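Local coordinates for protein putative adhesin (Bacteroides thetaiotaomicron, PDB 4QDG) that is a lipoprotein of the FimB/Mfa2 family that probably acts in cell adhesion as part of a pilus at the outer membrane, at residues G102-L110 / I179-N190. Sequence-based numbering, arbitrary orientation.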
loop_
_atom_site.group_PDB
_atom_site.type_symbol
_atom_site.label_atom_id
_atom_site.label_comp_id
_atom_site.label_asym_id
_atom_site.label_seq_id
_atom_site.Cartn_x
_atom_site.Cartn_y
_atom_site.Cartn_z
ATOM N N GLY A 102 -17.724 -4.025 -17.569
ATOM C CA GLY A 102 -18.553 -3.604 -16.447
ATOM C C GLY A 102 -17.821 -3.527 -15.122
ATOM O O GLY A 102 -16.673 -3.993 -14.990
ATOM N N TYR A 103 -18.500 -2.941 -14.122
ATOM C CA TYR A 103 -17.998 -2.756 -12.752
ATOM C C TYR A 103 -17.281 -4.003 -12.210
ATOM O O TYR A 103 -16.145 -3.886 -11.752
ATOM C CB TYR A 103 -19.156 -2.355 -11.818
ATOM C CG TYR A 103 -18.832 -2.362 -10.332
ATOM C CD1 TYR A 103 -17.742 -1.652 -9.830
ATOM C CD2 TYR A 103 -19.688 -2.970 -9.419
ATOM C CE1 TYR A 103 -17.452 -1.645 -8.467
ATOM C CE2 TYR A 103 -19.428 -2.943 -8.053
ATOM C CZ TYR A 103 -18.308 -2.284 -7.580
ATOM O OH TYR A 103 -18.061 -2.289 -6.233
ATOM N N THR A 104 -17.908 -5.177 -12.335
ATOM C CA THR A 104 -17.403 -6.432 -11.766
ATOM C C THR A 104 -16.326 -7.121 -12.652
ATOM O O THR A 104 -15.750 -8.130 -12.232
ATOM C CB THR A 104 -18.573 -7.379 -11.439
ATOM O OG1 THR A 104 -19.249 -7.753 -12.630
ATOM C CG2 THR A 104 -19.568 -6.771 -10.450
ATOM N N ASP A 105 -16.000 -6.545 -13.817
ATOM C CA ASP A 105 -15.006 -7.115 -14.731
ATOM C C ASP A 105 -13.623 -6.465 -14.572
ATOM O O ASP A 105 -12.639 -6.935 -15.153
ATOM C CB ASP A 105 -15.499 -7.004 -16.191
ATOM C CG ASP A 105 -16.811 -7.740 -16.432
ATOM O OD1 ASP A 105 -16.924 -8.912 -16.005
ATOM O OD2 ASP A 105 -17.742 -7.125 -16.988
ATOM N N LEU A 106 -13.525 -5.420 -13.782
ATOM C CA LEU A 106 -12.240 -4.794 -13.617
ATOM C C LEU A 106 -11.342 -5.517 -12.597
ATOM O O LEU A 106 -11.781 -6.019 -11.552
ATOM C CB LEU A 106 -12.402 -3.318 -13.244
ATOM C CG LEU A 106 -11.180 -2.413 -13.385
ATOM C CD1 LEU A 106 -10.434 -2.629 -14.734
ATOM C CD2 LEU A 106 -11.589 -0.987 -13.225
ATOM N N GLN A 107 -10.072 -5.609 -12.994
ATOM C CA GLN A 107 -8.930 -6.095 -12.266
ATOM C C GLN A 107 -7.790 -5.109 -12.451
ATOM O O GLN A 107 -7.705 -4.479 -13.512
ATOM C CB GLN A 107 -8.510 -7.483 -12.752
ATOM C CG GLN A 107 -9.495 -8.571 -12.388
ATOM C CD GLN A 107 -9.020 -9.944 -12.758
ATOM O OE1 GLN A 107 -7.932 -10.153 -13.302
ATOM N NE2 GLN A 107 -9.844 -10.920 -12.472
ATOM N N VAL A 108 -6.926 -4.975 -11.416
ATOM C CA VAL A 108 -5.696 -4.184 -11.389
ATOM C C VAL A 108 -4.572 -5.138 -10.960
ATOM O O VAL A 108 -4.686 -5.837 -9.946
ATOM C CB VAL A 108 -5.794 -2.906 -10.502
ATOM C CG1 VAL A 108 -4.438 -2.247 -10.265
ATOM C CG2 VAL A 108 -6.756 -1.915 -11.120
ATOM N N GLU A 109 -3.498 -5.178 -11.744
ATOM C CA GLU A 109 -2.357 -6.028 -11.455
ATOM C C GLU A 109 -1.081 -5.223 -11.418
ATOM O O GLU A 109 -0.953 -4.257 -12.157
ATOM C CB GLU A 109 -2.238 -7.129 -12.524
ATOM C CG GLU A 109 -1.449 -8.340 -12.038
ATOM C CD GLU A 109 -1.030 -9.354 -13.085
ATOM O OE1 GLU A 109 -1.862 -9.698 -13.955
ATOM O OE2 GLU A 109 0.126 -9.834 -13.003
ATOM N N LEU A 110 -0.113 -5.640 -10.578
ATOM C CA LEU A 110 1.207 -5.011 -10.576
ATOM C C LEU A 110 1.934 -5.371 -11.867
ATOM O O LEU A 110 1.875 -6.517 -12.314
ATOM C CB LEU A 110 2.042 -5.468 -9.362
ATOM C CG LEU A 110 3.448 -4.851 -9.205
ATOM C CD1 LEU A 110 3.391 -3.477 -8.558
ATOM C CD2 LEU A 110 4.358 -5.746 -8.405
ATOM N N ILE A 179 -0.502 -9.302 -5.795
ATOM C CA ILE A 179 -0.288 -8.341 -6.880
ATOM C C ILE A 179 -1.491 -8.239 -7.848
ATOM O O ILE A 179 -1.431 -7.435 -8.786
ATOM C CB ILE A 179 1.031 -8.585 -7.651
ATOM C CG1 ILE A 179 0.997 -9.870 -8.496
ATOM C CG2 ILE A 179 2.239 -8.497 -6.723
ATOM C CD1 ILE A 179 1.826 -9.767 -9.759
ATOM N N LEU A 180 -2.573 -9.009 -7.604
ATOM C CA LEU A 180 -3.788 -8.971 -8.420
ATOM C C LEU A 180 -4.988 -8.576 -7.566
ATOM O O LEU A 180 -5.286 -9.242 -6.576
ATOM C CB LEU A 180 -4.040 -10.325 -9.118
ATOM C CG LEU A 180 -5.229 -10.389 -10.099
ATOM C CD1 LEU A 180 -5.027 -9.449 -11.303
ATOM C CD2 LEU A 180 -5.466 -11.839 -10.594
ATOM N N PHE A 181 -5.660 -7.488 -7.955
ATOM C CA PHE A 181 -6.851 -6.990 -7.265
ATOM C C PHE A 181 -8.112 -7.247 -8.079
ATOM O O PHE A 181 -8.113 -7.000 -9.286
ATOM C CB PHE A 181 -6.745 -5.472 -6.999
ATOM C CG PHE A 181 -5.653 -5.033 -6.065
ATOM C CD1 PHE A 181 -4.377 -4.749 -6.545
ATOM C CD2 PHE A 181 -5.910 -4.838 -4.710
ATOM C CE1 PHE A 181 -3.369 -4.322 -5.676
ATOM C CE2 PHE A 181 -4.901 -4.396 -3.843
ATOM C CZ PHE A 181 -3.644 -4.124 -4.333
ATOM N N SER A 182 -9.212 -7.669 -7.417
ATOM C CA SER A 182 -10.515 -7.756 -8.080
ATOM C C SER A 182 -11.153 -6.358 -8.041
ATOM O O SER A 182 -10.582 -5.444 -7.437
ATOM C CB SER A 182 -11.432 -8.807 -7.451
ATOM O OG SER A 182 -11.528 -8.685 -6.044
ATOM N N TYR A 183 -12.365 -6.222 -8.613
ATOM C CA TYR A 183 -13.114 -4.974 -8.745
ATOM C C TYR A 183 -13.382 -4.282 -7.405
ATOM O O TYR A 183 -13.474 -3.059 -7.385
ATOM C CB TYR A 183 -14.443 -5.222 -9.492
ATOM C CG TYR A 183 -15.456 -6.056 -8.725
ATOM C CD1 TYR A 183 -15.457 -7.456 -8.810
ATOM C CD2 TYR A 183 -16.440 -5.447 -7.942
ATOM C CE1 TYR A 183 -16.396 -8.225 -8.109
ATOM C CE2 TYR A 183 -17.368 -6.206 -7.222
ATOM C CZ TYR A 183 -17.357 -7.590 -7.323
ATOM O OH TYR A 183 -18.311 -8.284 -6.617
ATOM N N ASP A 184 -13.535 -5.048 -6.317
ATOM C CA ASP A 184 -13.860 -4.542 -4.982
ATOM C C ASP A 184 -12.607 -4.294 -4.131
ATOM O O ASP A 184 -12.726 -4.132 -2.916
ATOM C CB ASP A 184 -14.809 -5.533 -4.268
ATOM C CG ASP A 184 -14.301 -6.972 -4.144
ATOM O OD1 ASP A 184 -13.223 -7.267 -4.683
ATOM O OD2 ASP A 184 -14.946 -7.769 -3.436
ATOM N N ASN A 185 -11.418 -4.259 -4.777
ATOM C CA ASN A 185 -10.112 -4.016 -4.195
ATOM C C ASN A 185 -9.605 -5.222 -3.342
ATOM O O ASN A 185 -8.524 -5.140 -2.738
ATOM C CB ASN A 185 -10.081 -2.707 -3.378
ATOM C CG ASN A 185 -8.713 -2.136 -3.273
ATOM O OD1 ASN A 185 -7.968 -2.035 -4.268
ATOM N ND2 ASN A 185 -8.337 -1.802 -2.049
ATOM N N ASN A 186 -10.351 -6.341 -3.328
ATOM C CA ASN A 186 -9.882 -7.525 -2.621
ATOM C C ASN A 186 -8.763 -8.208 -3.456
ATOM O O ASN A 186 -8.713 -8.037 -4.685
ATOM C CB ASN A 186 -11.058 -8.505 -2.372
ATOM C CG ASN A 186 -10.755 -9.631 -1.375
ATOM O OD1 ASN A 186 -9.725 -9.637 -0.675
ATOM N ND2 ASN A 186 -11.658 -10.613 -1.274
ATOM N N LEU A 187 -7.878 -8.985 -2.798
ATOM C CA LEU A 187 -6.821 -9.685 -3.525
ATOM C C LEU A 187 -7.346 -10.953 -4.149
ATOM O O LEU A 187 -8.194 -11.630 -3.567
ATOM C CB LEU A 187 -5.613 -10.030 -2.619
ATOM C CG LEU A 187 -4.867 -8.851 -2.007
ATOM C CD1 LEU A 187 -3.954 -9.316 -0.887
ATOM C CD2 LEU A 187 -4.131 -7.986 -3.098
ATOM N N LEU A 188 -6.822 -11.277 -5.340
ATOM C CA LEU A 188 -7.128 -12.497 -6.080
ATOM C C LEU A 188 -5.896 -13.392 -6.134
ATOM O O LEU A 188 -4.844 -12.916 -6.533
ATOM C CB LEU A 188 -7.581 -12.163 -7.505
ATOM C CG LEU A 188 -8.982 -11.593 -7.696
ATOM C CD1 LEU A 188 -9.187 -11.220 -9.145
ATOM C CD2 LEU A 188 -10.075 -12.598 -7.300
ATOM N N GLU A 189 -6.022 -14.682 -5.797
ATOM C CA GLU A 189 -4.895 -15.631 -5.827
ATOM C C GLU A 189 -4.308 -15.724 -7.245
ATOM O O GLU A 189 -5.026 -16.033 -8.193
ATOM C CB GLU A 189 -5.328 -17.004 -5.295
ATOM C CG GLU A 189 -4.148 -17.871 -4.897
ATOM C CD GLU A 189 -4.455 -19.129 -4.103
ATOM O OE1 GLU A 189 -5.621 -19.309 -3.681
ATOM O OE2 GLU A 189 -3.523 -19.941 -3.909
ATOM N N ASN A 190 -3.017 -15.387 -7.393
ATOM C CA ASN A 190 -2.366 -15.309 -8.701
ATOM C C ASN A 190 -0.975 -15.981 -8.719
ATOM O O ASN A 190 -0.314 -16.022 -9.764
ATOM C CB ASN A 190 -2.244 -13.823 -9.093
ATOM C CG ASN A 190 -1.898 -13.588 -10.546
ATOM O OD1 ASN A 190 -2.605 -14.015 -11.458
ATOM N ND2 ASN A 190 -0.776 -12.953 -10.797
HETATM O O HOH W 1 -12.817 -8.603 -10.757
#
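Strands 107-110 and 180-181 pair in a small antiparallel sheet completed by strand 91-94 along the other edge of 107-110. Val108 and Phe181 form the hydrogen-bonded pair: Phe181 N gives a nearly straight bond to Val108 O (2.8 Å, 168° at the hydrogen), and Val108 N returns a longer one to Phe181 O. Leu110 N continues the pairing to Ile179 O at 2.9 Å. Phe181 and Val108 share one sheet face, where both touch Phe91; the Phe181 ring meets Val108 O at its edge, in plane, while Leu187 CD2 lies over one face, toward the rim. On the other face, Leu180 CD1 packs against Glu109 CG at 3.8 Å and against Gln107 OE1. The extended Glu109 chain carries OE1 to a salt bridge with Lys94. Leu188 CD1 abuts Gln107 NE2 at 3.4 Å.

A type I turn from Ser182 to Asn185 brings Tyr183 against the loop around Tyr103. With CG between the backbone N and carbonyl carbon (chi1 68°), the Tyr183 ring lies alongside Thr104, whose CA sits over its face in a CH-pi contact. The Tyr183 edge, with CD2 leading, meets the Tyr103 face in a T-shaped stack, planes at 72°, while Tyr103 OH is hydrogen-bonded to Glu130. One water accepts from Tyr183 N at 3.2 Å and donates weakly to Thr104 O at 3.3 Å.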